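Local coordinates for endo-beta-1,4-xylanase Xyn10C (Pseudomonas cellulosa, PDB 1GNY), which cleaves internal beta-1,4 linkages of the xylan backbone with its C-terminal catalytic domain and binds xylan through the CBM15 module described here, at residues Gln77-Lys83 and Asp125-Gln131; Val4-Met9 and Ile142-Thr146; Met61-Ala67 and Ala102-Leu108; Thr53-Ala57 and Thr148-Glu152. One frame throughout, in Å; residues are numbered along the deposited sequence.

In the fold
All four contacts belong to one xylan-binding CBM15 module built from two antiparallel sheets. Contact 1 pairs strands 75-82 and 126-133 in the five-strand sheet that carries the sugar, its centre about 6 Å from the centre of the chain. Contacts 2, 3 and 4 reach the other sheet, where strand 139-149 serves both contacts 2 and 4 and neighbours strand 58-65 of contact 3. I78 and I130 of contact 1 pack on M61 of contact 3, joining the sheets. Along the chain, contacts 1 and 3, whose segments alternate, are both nested inside the loops closed by contacts 2 and 4. Contacts 3 and 4 have centres about 25 Å apart, so the sodium site stands well away from the chain ends.

Contact 1 (Gln77-Lys83 and Asp125-Gln131). With XYP (beta-D-xylopyranose), chain B; XYP (beta-D-xylopyranose), chain C.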
loop_
_atom_site.group_PDB
_atom_site.type_symbol
_atom_site.label_atom_id
_atom_site.label_comp_id
_atom_site.label_asym_id
_atom_site.label_seq_id
_atom_site.Cartn_x
_atom_site.Cartn_y
_atom_site.Cartn_z
ATOM N N GLN A 77 5.808 1.598 -3.984
ATOM C CA GLN A 77 5.890 0.262 -3.396
ATOM C C GLN A 77 4.683 -0.064 -2.529
ATOM O O GLN A 77 4.501 0.563 -1.490
ATOM C CB GLN A 77 7.155 0.115 -2.539
ATOM C CG GLN A 77 7.256 -1.237 -1.814
ATOM C CD GLN A 77 8.542 -1.410 -1.024
ATOM O OE1 GLN A 77 9.154 -0.440 -0.555
ATOM N NE2 GLN A 77 8.944 -2.658 -0.859
ATOM N N ILE A 78 3.867 -0.995 -2.992
ATOM C CA ILE A 78 2.814 -1.622 -2.153
ATOM C C ILE A 78 3.588 -2.571 -1.228
ATOM O O ILE A 78 4.432 -3.316 -1.689
ATOM C CB ILE A 78 1.744 -2.376 -2.983
ATOM C CG1 ILE A 78 0.922 -1.403 -3.836
ATOM C CG2 ILE A 78 0.836 -3.211 -2.072
ATOM C CD1 ILE A 78 0.084 -2.072 -4.891
ATOM N N PHE A 79 3.228 -2.628 0.046
ATOM C CA PHE A 79 3.889 -3.513 1.011
ATOM C C PHE A 79 2.916 -3.989 2.081
ATOM O O PHE A 79 1.847 -3.433 2.228
ATOM C CB PHE A 79 5.097 -2.804 1.657
ATOM C CG PHE A 79 4.732 -1.602 2.497
ATOM C CD1 PHE A 79 4.405 -0.377 1.918
ATOM C CD2 PHE A 79 4.678 -1.708 3.883
ATOM C CE1 PHE A 79 4.060 0.729 2.693
ATOM C CE2 PHE A 79 4.298 -0.636 4.654
ATOM C CZ PHE A 79 4.004 0.606 4.067
ATOM N N ALA A 80 3.318 -5.000 2.844
ATOM C CA ALA A 80 2.553 -5.500 3.970
ATOM C C ALA A 80 3.558 -5.975 5.027
ATOM O O ALA A 80 4.649 -6.411 4.693
ATOM C CB ALA A 80 1.629 -6.628 3.535
ATOM N N GLN A 81 3.218 -5.854 6.298
ATOM C CA GLN A 81 4.138 -6.288 7.384
ATOM C C GLN A 81 3.326 -6.581 8.654
ATOM O O GLN A 81 2.217 -6.071 8.862
ATOM C CB GLN A 81 5.222 -5.202 7.684
ATOM C CG GLN A 81 4.618 -3.852 8.080
ATOM C CD GLN A 81 5.572 -2.637 8.089
ATOM O OE1 GLN A 81 5.110 -1.514 7.848
ATOM N NE2 GLN A 81 6.857 -2.837 8.473
ATOM N N LEU A 82 3.911 -7.386 9.508
ATOM C CA LEU A 82 3.305 -7.737 10.791
ATOM C C LEU A 82 3.378 -6.561 11.760
ATOM O O LEU A 82 4.442 -6.027 11.976
ATOM C CB LEU A 82 4.036 -8.952 11.366
ATOM C CG LEU A 82 3.975 -10.218 10.513
ATOM C CD1 LEU A 82 4.754 -11.355 11.220
ATOM C CD2 LEU A 82 2.545 -10.666 10.245
ATOM N N LYS A 83 2.242 -6.132 12.282
ATOM C CA LYS A 83 2.188 -4.969 13.178
ATOM C C LYS A 83 2.881 -5.294 14.458
ATOM O O LYS A 83 2.628 -6.320 15.079
ATOM C CB LYS A 83 0.780 -4.540 13.514
ATOM C CG LYS A 83 0.175 -3.623 12.582
ATOM C CD LYS A 83 -0.998 -2.866 13.238
ATOM C CE LYS A 83 -0.685 -1.456 13.648
ATOM N NZ LYS A 83 -1.894 -0.796 14.177
ATOM N N ASP A 125 -2.233 -8.087 13.868
ATOM C CA ASP A 125 -2.874 -7.394 12.761
ATOM C C ASP A 125 -1.750 -7.218 11.727
ATOM O O ASP A 125 -0.560 -7.239 12.068
ATOM C CB ASP A 125 -3.373 -6.013 13.153
ATOM C CG ASP A 125 -4.533 -6.033 14.145
ATOM O OD1 ASP A 125 -5.358 -6.977 14.129
ATOM O OD2 ASP A 125 -4.718 -5.068 14.950
ATOM N N VAL A 126 -2.157 -7.066 10.482
ATOM C CA VAL A 126 -1.204 -6.858 9.376
ATOM C C VAL A 126 -1.416 -5.444 8.846
ATOM O O VAL A 126 -2.537 -5.081 8.434
ATOM C CB VAL A 126 -1.384 -7.904 8.294
ATOM C CG1 VAL A 126 -0.537 -7.604 7.054
ATOM C CG2 VAL A 126 -0.985 -9.256 8.844
ATOM N N GLN A 127 -0.321 -4.684 8.827
ATOM C CA GLN A 127 -0.313 -3.330 8.273
ATOM C C GLN A 127 -0.019 -3.400 6.799
ATOM O O GLN A 127 0.998 -3.987 6.417
ATOM C CB GLN A 127 0.722 -2.454 8.959
ATOM C CG GLN A 127 0.788 -1.001 8.483
ATOM C CD GLN A 127 1.707 -0.176 9.364
ATOM O OE1 GLN A 127 1.236 0.430 10.340
ATOM N NE2 GLN A 127 2.990 -0.110 9.000
ATOM N N VAL A 128 -0.896 -2.817 5.993
ATOM C CA VAL A 128 -0.788 -2.834 4.529
ATOM C C VAL A 128 -0.794 -1.405 4.012
ATOM O O VAL A 128 -1.521 -0.553 4.538
ATOM C CB VAL A 128 -1.976 -3.627 3.874
ATOM C CG1 VAL A 128 -1.845 -3.654 2.334
ATOM C CG2 VAL A 128 -2.074 -5.028 4.440
ATOM N N GLY A 129 0.001 -1.101 3.001
ATOM C CA GLY A 129 -0.053 0.233 2.431
ATOM C C GLY A 129 0.744 0.422 1.171
ATOM O O GLY A 129 1.083 -0.586 0.525
ATOM N N ILE A 130 0.957 1.683 0.827
ATOM C CA ILE A 130 1.757 2.083 -0.352
ATOM C C ILE A 130 2.647 3.241 0.049
ATOM O O ILE A 130 2.221 4.132 0.786
ATOM C CB ILE A 130 0.844 2.402 -1.585
ATOM C CG1 ILE A 130 1.681 2.502 -2.874
ATOM C CG2 ILE A 130 -0.052 3.592 -1.321
ATOM C CD1 ILE A 130 0.808 2.621 -4.156
ATOM N N GLN A 131 3.883 3.242 -0.437
ATOM C CA GLN A 131 4.860 4.268 -0.066
ATOM C C GLN A 131 5.723 4.694 -1.256
ATOM O O GLN A 131 5.912 3.894 -2.198
ATOM C CB GLN A 131 5.763 3.810 1.096
ATOM C CG GLN A 131 6.622 2.565 0.767
ATOM C CD GLN A 131 7.463 2.091 1.962
ATOM O OE1 GLN A 131 7.328 2.645 3.066
ATOM N NE2 GLN A 131 8.343 1.076 1.735
HETATM C C1 XYP B . 6.732 2.056 11.903
HETATM C C2 XYP B . 6.151 1.961 10.501
HETATM C C3 XYP B . 6.699 0.739 9.767
HETATM C C4 XYP B . 8.223 0.663 9.907
HETATM C C5 XYP B . 8.587 0.810 11.371
HETATM O O2 XYP B . 4.733 1.838 10.565
HETATM O O3 XYP B . 6.341 0.785 8.395
HETATM O O4 XYP B . 8.636 -0.601 9.440
HETATM O O5 XYP B . 8.091 2.015 11.914
HETATM C C1 XYP C . 9.848 -0.681 8.680
HETATM C C2 XYP C . 10.635 -1.868 9.202
HETATM C C3 XYP C . 11.900 -1.991 8.372
HETATM C C4 XYP C . 11.555 -2.104 6.901
HETATM C C5 XYP C . 10.667 -0.938 6.533
HETATM O O2 XYP C . 10.991 -1.662 10.567
HETATM O O3 XYP C . 12.593 -3.185 8.687
HETATM O O4 XYP C . 12.761 -2.050 6.142
HETATM O O5 XYP C . 9.517 -0.859 7.386
HETATM O O HOH W 1 -3.664 -2.678 15.561
#
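Q81 and Q127 rise side by side and point the same way, but their amide planes are turned 67° apart. Q127 NE2 gives a hydrogen bond to Q81 OE1 at 2.8 Å, arriving from above the carbonyl plane. A second, nearly straight bond runs from Q127 NE2 to O2 of the chain B xylose at 3.0 Å. Q81 NE2 reaches O4 of that xylose at 3.0 Å, with W86 O as a further partner. An alanine in place of Q81 would probably leave Q127 NE2 without its amide acceptor, with O2 of the xylose still to hold it, and the sugar's O4 without this donor. These are neighbouring antiparallel strands of the five-strand sheet of the CBM15 module, and the glutamines stand on its xylan-binding face. On the same face F79 leans toward the partner strand, CG between its backbone N and carbonyl carbon (chi1 65°); G129, lacking a side chain, puts its N over one ring face, while Q131 NE2 lies over the opposite face, its amide plane 32° from that of the ring. Q131 NE2 also donates to Q77 OE1 at 2.9 Å, and S18 holds Q131 OE1. On the reverse face I78 CG1 meets I130 CD1 at 4.0 Å, both packing against M61 of the other sheet. At the strand end a water links K83 NZ and D125 OD2; K83 NZ has a salt bridge to D47, and D125 OD1 one to R50.

Contact 2 (Val4-Met9 and Ile142-Thr146); sequences VIEVDM and IKSVT
M9 bends its side chain along the edge of 142-146, and its touch is made by CG, SD and CE. With chi2 and chi3 both folded (-56° and -59°), the thioether curls along the backbone instead of running straight out: CG sits 3.5 Å from K143 O, SD lies 4.0 Å from S144 CA, and the methyl CE comes to 3.3 Å from I142 O. CE also meets I142 CG2 at 3.7 Å, the two side chains crossing at about a right angle. Here the strand carries a classic beta bulge, K143 and S144 both facing V62 on the neighbouring strand 58-65 of the same antiparallel sheet. V145, just past the bulge, is the second main element. It lies alongside V7 with the two side chains pointing the same way, V7 CG2 to V145 CG1 3.9 Å, and both pack on W13 and F46. The V7 backbone N gives V145 O a nearly straight hydrogen bond of 3.0 Å, its N-H angle 172°. Beyond V7 the chain peels away from the strand, and a water fills in for direct pairing: it donates to V7 O and accepts from V145 N. On the other side of V7, E6 and T146 form a non-hydrogen-bonded antiparallel pair, with T146 CA pointing its hydrogen at I5 O, 3.3 Å away.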
loop_
_atom_site.group_PDB
_atom_site.type_symbol
_atom_site.label_atom_id
_atom_site.label_comp_id
_atom_site.label_asym_id
_atom_site.label_seq_id
_atom_site.Cartn_x
_atom_site.Cartn_y
_atom_site.Cartn_z
ATOM N N VAL A 4 -13.059 -11.914 -1.329
ATOM C CA VAL A 4 -12.645 -10.560 -1.726
ATOM C C VAL A 4 -12.927 -9.573 -0.609
ATOM O O VAL A 4 -14.078 -9.446 -0.143
ATOM C CB VAL A 4 -13.363 -10.083 -3.009
ATOM C CG1 VAL A 4 -12.936 -8.649 -3.370
ATOM C CG2 VAL A 4 -13.065 -11.067 -4.142
ATOM N N ILE A 5 -11.879 -8.881 -0.182
ATOM C CA ILE A 5 -11.972 -7.840 0.863
ATOM C C ILE A 5 -11.892 -6.487 0.155
ATOM O O ILE A 5 -10.884 -6.215 -0.541
ATOM C CB ILE A 5 -10.799 -7.948 1.857
ATOM C CG1 ILE A 5 -10.878 -9.272 2.617
ATOM C CG2 ILE A 5 -10.758 -6.735 2.857
ATOM C CD1 ILE A 5 -9.656 -9.623 3.341
ATOM N N GLU A 6 -12.915 -5.662 0.349
ATOM C CA GLU A 6 -12.935 -4.269 -0.161
ATOM C C GLU A 6 -12.615 -3.368 1.015
ATOM O O GLU A 6 -13.372 -3.313 1.974
ATOM C CB GLU A 6 -14.290 -3.903 -0.764
ATOM C CG GLU A 6 -14.599 -4.782 -1.959
ATOM C CD GLU A 6 -15.857 -4.382 -2.692
ATOM O OE1 GLU A 6 -16.608 -3.521 -2.172
ATOM O OE2 GLU A 6 -16.080 -4.943 -3.784
ATOM N N VAL A 7 -11.497 -2.659 0.942
ATOM C CA VAL A 7 -11.025 -1.827 2.052
ATOM C C VAL A 7 -11.778 -0.490 2.152
ATOM O O VAL A 7 -12.002 0.219 1.146
ATOM C CB VAL A 7 -9.488 -1.568 1.920
ATOM C CG1 VAL A 7 -8.930 -0.596 2.991
ATOM C CG2 VAL A 7 -8.710 -2.883 1.942
ATOM N N ASP A 8 -12.161 -0.146 3.379
ATOM C CA ASP A 8 -12.819 1.139 3.672
ATOM C C ASP A 8 -11.856 2.294 3.364
ATOM O O ASP A 8 -10.735 2.313 3.864
ATOM C CB ASP A 8 -13.229 1.165 5.156
ATOM C CG ASP A 8 -14.124 2.315 5.517
ATOM O OD1 ASP A 8 -14.386 3.210 4.701
ATOM O OD2 ASP A 8 -14.636 2.338 6.652
ATOM N N MET A 9 -12.314 3.208 2.518
ATOM C CA MET A 9 -11.529 4.369 2.079
ATOM C C MET A 9 -11.895 5.659 2.803
ATOM O O MET A 9 -11.352 6.720 2.481
ATOM C CB MET A 9 -11.616 4.561 0.568
ATOM C CG MET A 9 -11.173 3.335 -0.245
ATOM S SD MET A 9 -9.502 2.754 0.117
ATOM C CE MET A 9 -8.527 4.206 -0.258
ATOM N N ILE A 142 -5.068 7.291 -3.328
ATOM C CA ILE A 142 -5.599 5.904 -3.403
ATOM C C ILE A 142 -7.136 5.968 -3.476
ATOM O O ILE A 142 -7.788 6.476 -2.566
ATOM C CB ILE A 142 -5.161 4.996 -2.209
ATOM C CG1 ILE A 142 -3.656 5.045 -2.017
ATOM C CG2 ILE A 142 -5.623 3.551 -2.446
ATOM C CD1 ILE A 142 -3.213 5.969 -0.931
ATOM N N LYS A 143 -7.705 5.452 -4.559
ATOM C CA LYS A 143 -9.183 5.435 -4.759
ATOM C C LYS A 143 -9.840 4.181 -4.155
ATOM O O LYS A 143 -10.969 4.249 -3.642
ATOM C CB LYS A 143 -9.533 5.550 -6.263
ATOM C CG LYS A 143 -9.125 6.855 -6.866
ATOM C CD LYS A 143 -9.744 7.086 -8.225
ATOM C CE LYS A 143 -9.825 8.554 -8.575
ATOM N NZ LYS A 143 -10.434 8.718 -9.932
ATOM N N SER A 144 -9.148 3.051 -4.253
ATOM C CA SER A 144 -9.668 1.759 -3.758
ATOM C C SER A 144 -8.549 0.750 -3.551
ATOM O O SER A 144 -7.497 0.814 -4.221
ATOM C CB SER A 144 -10.688 1.166 -4.748
ATOM O OG SER A 144 -10.072 0.758 -5.987
ATOM N N VAL A 145 -8.805 -0.185 -2.635
ATOM C CA VAL A 145 -7.886 -1.307 -2.398
ATOM C C VAL A 145 -8.726 -2.574 -2.284
ATOM O O VAL A 145 -9.655 -2.625 -1.487
ATOM C CB VAL A 145 -7.038 -1.148 -1.125
ATOM C CG1 VAL A 145 -6.119 -2.335 -0.920
ATOM C CG2 VAL A 145 -6.233 0.162 -1.164
ATOM N N THR A 146 -8.436 -3.566 -3.114
ATOM C CA THR A 146 -9.163 -4.826 -3.015
ATOM C C THR A 146 -8.176 -5.974 -2.862
ATOM O O THR A 146 -7.161 -6.045 -3.585
ATOM C CB THR A 146 -10.269 -5.032 -4.088
ATOM O OG1 THR A 146 -9.944 -6.047 -5.015
ATOM C CG2 THR A 146 -10.597 -3.842 -4.852
HETATM O O HOH W 2 -11.628 0.058 -1.545
#

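Contact 3 (Met61-Ala67 and Ala102-Leu108). With NA (sodium ion), chain D.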
loop_
_atom_site.group_PDB
_atom_site.type_symbol
_atom_site.label_atom_id
_atom_site.label_comp_id
_atom_site.label_asym_id
_atom_site.label_seq_id
_atom_site.Cartn_x
_atom_site.Cartn_y
_atom_site.Cartn_z
ATOM N N MET A 61 -4.561 -2.003 -6.023
ATOM C CA MET A 61 -4.869 -0.617 -5.666
ATOM C C MET A 61 -5.160 0.230 -6.895
ATOM O O MET A 61 -4.386 0.189 -7.828
ATOM C CB MET A 61 -3.696 0.012 -4.898
ATOM C CG MET A 61 -3.365 -0.673 -3.631
ATOM S SD MET A 61 -2.486 0.477 -2.502
ATOM C CE MET A 61 -2.225 -0.639 -1.157
ATOM N N VAL A 62 -6.256 0.986 -6.896
ATOM C CA VAL A 62 -6.485 1.962 -8.000
ATOM C C VAL A 62 -5.923 3.265 -7.450
ATOM O O VAL A 62 -6.382 3.728 -6.389
ATOM C CB VAL A 62 -7.942 2.143 -8.380
ATOM C CG1 VAL A 62 -8.095 3.267 -9.431
ATOM C CG2 VAL A 62 -8.526 0.840 -8.941
ATOM N N VAL A 63 -4.963 3.856 -8.156
ATOM C CA VAL A 63 -4.294 5.089 -7.695
ATOM C C VAL A 63 -4.258 6.188 -8.738
ATOM O O VAL A 63 -4.453 5.920 -9.912
ATOM C CB VAL A 63 -2.840 4.836 -7.212
ATOM C CG1 VAL A 63 -2.814 3.763 -6.142
ATOM C CG2 VAL A 63 -1.910 4.426 -8.385
ATOM N N ASN A 64 -4.062 7.418 -8.282
ATOM C CA ASN A 64 -3.791 8.544 -9.175
ATOM C C ASN A 64 -2.572 9.260 -8.663
ATOM O O ASN A 64 -2.493 9.618 -7.463
ATOM C CB ASN A 64 -4.950 9.497 -9.298
ATOM C CG ASN A 64 -4.731 10.511 -10.422
ATOM O OD1 ASN A 64 -4.045 11.503 -10.241
ATOM N ND2 ASN A 64 -5.265 10.208 -11.631
ATOM N N VAL A 65 -1.598 9.453 -9.548
ATOM C CA VAL A 65 -0.324 10.094 -9.176
ATOM C C VAL A 65 -0.241 11.524 -9.740
ATOM O O VAL A 65 -0.642 11.762 -10.870
ATOM C CB VAL A 65 0.929 9.212 -9.451
ATOM C CG1 VAL A 65 0.589 7.710 -9.778
ATOM C CG2 VAL A 65 1.899 9.811 -10.438
ATOM N N SER A 66 0.224 12.471 -8.935
ATOM C CA SER A 66 0.296 13.871 -9.392
ATOM C C SER A 66 1.454 14.086 -10.364
ATOM O O SER A 66 2.430 13.314 -10.430
ATOM C CB SER A 66 0.439 14.869 -8.230
ATOM O OG SER A 66 1.757 14.889 -7.715
ATOM N N ALA A 67 1.348 15.179 -11.106
ATOM C CA ALA A 67 2.389 15.550 -12.082
ATOM C C ALA A 67 3.767 15.739 -11.421
ATOM O O ALA A 67 4.801 15.292 -11.944
ATOM C CB ALA A 67 1.966 16.824 -12.821
ATOM N N ALA A 102 0.896 10.536 -14.751
ATOM C CA ALA A 102 -0.033 11.429 -14.061
ATOM C C ALA A 102 -1.303 11.673 -14.891
ATOM O O ALA A 102 -2.242 12.359 -14.417
ATOM C CB ALA A 102 0.645 12.744 -13.782
ATOM N N ASP A 103 -1.363 11.133 -16.098
ATOM C CA ASP A 103 -2.446 11.456 -17.047
ATOM C C ASP A 103 -3.774 10.714 -16.844
ATOM O O ASP A 103 -4.827 11.172 -17.313
ATOM C CB ASP A 103 -1.991 11.162 -18.475
ATOM C CG ASP A 103 -0.819 11.976 -18.895
ATOM O OD1 ASP A 103 -0.719 13.145 -18.473
ATOM O OD2 ASP A 103 0.050 11.547 -19.677
ATOM N N THR A 104 -3.703 9.516 -16.254
ATOM C CA THR A 104 -4.873 8.681 -15.986
ATOM C C THR A 104 -4.685 7.951 -14.668
ATOM O O THR A 104 -3.585 7.852 -14.121
ATOM C CB THR A 104 -5.100 7.613 -17.102
ATOM O OG1 THR A 104 -4.128 6.565 -16.996
ATOM C CG2 THR A 104 -4.933 8.154 -18.520
ATOM N N ASP A 105 -5.793 7.441 -14.158
ATOM C CA ASP A 105 -5.743 6.501 -13.031
ATOM C C ASP A 105 -5.028 5.214 -13.481
ATOM O O ASP A 105 -5.019 4.859 -14.679
ATOM C CB ASP A 105 -7.133 6.065 -12.551
ATOM C CG ASP A 105 -7.926 7.175 -11.905
ATOM O OD1 ASP A 105 -7.348 8.242 -11.601
ATOM O OD2 ASP A 105 -9.155 7.070 -11.680
ATOM N N LEU A 106 -4.460 4.507 -12.514
ATOM C CA LEU A 106 -3.745 3.238 -12.736
ATOM C C LEU A 106 -4.116 2.203 -11.694
ATOM O O LEU A 106 -4.467 2.548 -10.560
ATOM C CB LEU A 106 -2.239 3.436 -12.590
ATOM C CG LEU A 106 -1.579 4.435 -13.510
ATOM C CD1 LEU A 106 -0.243 4.878 -12.911
ATOM C CD2 LEU A 106 -1.448 3.830 -14.916
ATOM N N THR A 107 -3.984 0.937 -12.073
ATOM C CA THR A 107 -4.170 -0.181 -11.147
ATOM C C THR A 107 -2.812 -0.825 -10.918
ATOM O O THR A 107 -2.149 -1.320 -11.871
ATOM C CB THR A 107 -5.155 -1.231 -11.672
ATOM O OG1 THR A 107 -6.459 -0.645 -11.804
ATOM C CG2 THR A 107 -5.352 -2.352 -10.673
ATOM N N LEU A 108 -2.392 -0.828 -9.661
ATOM C CA LEU A 108 -1.148 -1.460 -9.238
ATOM C C LEU A 108 -1.463 -2.689 -8.398
ATOM O O LEU A 108 -2.376 -2.675 -7.591
ATOM C CB LEU A 108 -0.309 -0.493 -8.414
ATOM C CG LEU A 108 0.052 0.817 -9.116
ATOM C CD1 LEU A 108 0.869 1.692 -8.206
ATOM C CD2 LEU A 108 0.804 0.585 -10.420
HETATM NA NA NA D . -2.862 12.538 -12.098
HETATM O O HOH W 3 -4.973 12.111 -13.854
HETATM O O HOH W 4 -2.011 9.104 -12.294
HETATM O O HOH W 5 -3.025 14.471 -11.903
#
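N64 splits its amide between a metal and the carboxylate of D105. Its OD1 binds sodium at 2.4 Å, and its ND2 donates to D105 OD1 at 2.9 Å, the amide and carboxylate planes standing 83° apart; ND2 also donates to a sodium-bound water. With CG anti to the backbone N (chi1 -170°), the amide lies between ion and acid. V65 O and A102 O also bind the sodium. Nearby, V63 and L106 exchange both backbone hydrogen bonds, as do M61 and L108, while V65 N donates to a water within hydrogen-bonding distance of T104 O. D105 OD2 takes a salt bridge from K143. Replacing D105 with an alanine is likely to leave N64 ND2 short of an acceptor and K143 NZ without its carboxylate mate, though metal and water would still hold the amide. The protein thus holds sodium through neutral oxygens, tying the end of strand 58-65 to the loop before strand 106-111.

Contact 4 (Thr53-Ala57 and Thr148-Glu152); sequences TLEDA and TLAQE
Water does the polar work between T53-A57 and T148-E152: no direct hydrogen bond joins the two segments, yet two bound waters link their backbones. One donates to both T53 O and E55 O and accepts from A150 N at 2.9 Å. The other donates to D56 O and T148 O, at 2.9 and 3.0 Å. Where the chains come nearest, A57 CA turns its hydrogen toward T148 O at 3.3 Å. Within 53-57, L54 to A57 form a type II beta turn, closed by A57 N to L54 O, on the way from strand 52-53 into strand 58-65; opposite it the chain of T148-E152 turns a corner at A150 and Q151, A150 being the centre of an inverse gamma turn. Apolar contact runs through L149, whose CG lies anti to the carbonyl carbon (chi1 -51°) and whose CD2 branch reaches across to L54 CD2 at 3.7 Å and A57 CB at 4.2 Å. L54 continues inward onto F119 and I112, while L149 rests on V3 of the N-terminal strand. Nearer the surface the A150 methyl meets D56 CB at 3.8 Å, and the Q151 amide approaches T53 CG2 with its NE2 at 4.0 Å, those two side chains crossing at about a right angle.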
loop_
_atom_site.group_PDB
_atom_site.type_symbol
_atom_site.label_atom_id
_atom_site.label_comp_id
_atom_site.label_asym_id
_atom_site.label_seq_id
_atom_site.Cartn_x
_atom_site.Cartn_y
_atom_site.Cartn_z
ATOM N N THR A 53 -5.023 -15.005 6.743
ATOM C CA THR A 53 -4.581 -16.041 5.779
ATOM C C THR A 53 -4.284 -15.289 4.476
ATOM O O THR A 53 -5.067 -15.322 3.511
ATOM C CB THR A 53 -5.637 -17.108 5.591
ATOM O OG1 THR A 53 -5.876 -17.758 6.856
ATOM C CG2 THR A 53 -5.151 -18.214 4.663
ATOM N N LEU A 54 -3.175 -14.552 4.528
ATOM C CA LEU A 54 -2.758 -13.663 3.429
ATOM C C LEU A 54 -1.710 -14.218 2.459
ATOM O O LEU A 54 -1.420 -13.578 1.447
ATOM C CB LEU A 54 -2.318 -12.296 3.993
ATOM C CG LEU A 54 -3.448 -11.356 4.343
ATOM C CD1 LEU A 54 -2.909 -10.205 5.238
ATOM C CD2 LEU A 54 -4.191 -10.804 3.124
ATOM N N GLU A 55 -1.187 -15.411 2.714
ATOM C CA GLU A 55 -0.214 -15.978 1.763
ATOM C C GLU A 55 -0.920 -16.258 0.441
ATOM O O GLU A 55 -2.043 -16.776 0.435
ATOM C CB GLU A 55 0.444 -17.240 2.328
ATOM C CG GLU A 55 1.407 -16.978 3.470
ATOM C CD GLU A 55 2.662 -16.214 3.033
ATOM O OE1 GLU A 55 3.001 -16.260 1.821
ATOM O OE2 GLU A 55 3.285 -15.571 3.899
ATOM N N ASP A 56 -0.273 -15.873 -0.671
ATOM C CA ASP A 56 -0.820 -16.001 -2.042
ATOM C C ASP A 56 -2.010 -15.049 -2.328
ATOM O O ASP A 56 -2.659 -15.143 -3.365
ATOM C CB ASP A 56 -1.153 -17.470 -2.389
ATOM C CG ASP A 56 0.073 -18.375 -2.325
ATOM O OD1 ASP A 56 1.142 -18.001 -2.823
ATOM O OD2 ASP A 56 0.062 -19.479 -1.771
ATOM N N ALA A 57 -2.234 -14.076 -1.446
ATOM C CA ALA A 57 -3.267 -13.059 -1.668
ATOM C C ALA A 57 -2.752 -12.024 -2.669
ATOM O O ALA A 57 -1.548 -11.789 -2.761
ATOM C CB ALA A 57 -3.651 -12.356 -0.370
ATOM N N THR A 148 -7.728 -10.056 -2.720
ATOM C CA THR A 148 -8.324 -11.351 -3.085
ATOM C C THR A 148 -7.500 -12.465 -2.456
ATOM O O THR A 148 -6.354 -12.680 -2.834
ATOM C CB THR A 148 -8.404 -11.521 -4.598
ATOM O OG1 THR A 148 -9.225 -10.485 -5.156
ATOM C CG2 THR A 148 -9.155 -12.791 -4.984
ATOM N N LEU A 149 -8.098 -13.185 -1.511
ATOM C CA LEU A 149 -7.405 -14.273 -0.798
ATOM C C LEU A 149 -7.381 -15.546 -1.658
ATOM O O LEU A 149 -8.232 -15.739 -2.537
ATOM C CB LEU A 149 -8.103 -14.626 0.531
ATOM C CG LEU A 149 -8.418 -13.499 1.505
ATOM C CD1 LEU A 149 -9.045 -14.040 2.753
ATOM C CD2 LEU A 149 -7.159 -12.686 1.843
ATOM N N ALA A 150 -6.424 -16.400 -1.348
ATOM C CA ALA A 150 -6.306 -17.767 -1.902
ATOM C C ALA A 150 -7.127 -18.733 -1.037
ATOM O O ALA A 150 -6.620 -19.743 -0.510
ATOM C CB ALA A 150 -4.849 -18.176 -1.910
ATOM N N GLN A 151 -8.390 -18.404 -0.883
ATOM C CA GLN A 151 -9.333 -19.163 -0.068
ATOM C C GLN A 151 -10.706 -18.971 -0.632
ATOM O O GLN A 151 -11.112 -17.856 -0.970
ATOM C CB GLN A 151 -9.291 -18.631 1.368
ATOM C CG GLN A 151 -10.179 -19.372 2.324
ATOM C CD GLN A 151 -10.081 -18.784 3.700
ATOM O OE1 GLN A 151 -10.977 -18.075 4.154
ATOM N NE2 GLN A 151 -9.022 -19.163 4.405
ATOM N N GLU A 152 -11.429 -20.075 -0.701
ATOM C CA GLU A 152 -12.793 -20.124 -1.190
ATOM C C GLU A 152 -13.721 -19.506 -0.174
ATOM O O GLU A 152 -13.643 -19.674 1.007
ATOM C CB GLU A 152 -13.207 -21.587 -1.422
ATOM C CG GLU A 152 -14.664 -21.862 -1.739
ATOM C CD GLU A 152 -14.945 -23.355 -1.938
ATOM O OE1 GLU A 152 -13.989 -24.134 -2.207
ATOM O OE2 GLU A 152 -16.136 -23.749 -1.812
HETATM O O HOH W 6 -4.626 -15.594 0.765
HETATM O O HOH W 7 -5.253 -14.857 -4.518
#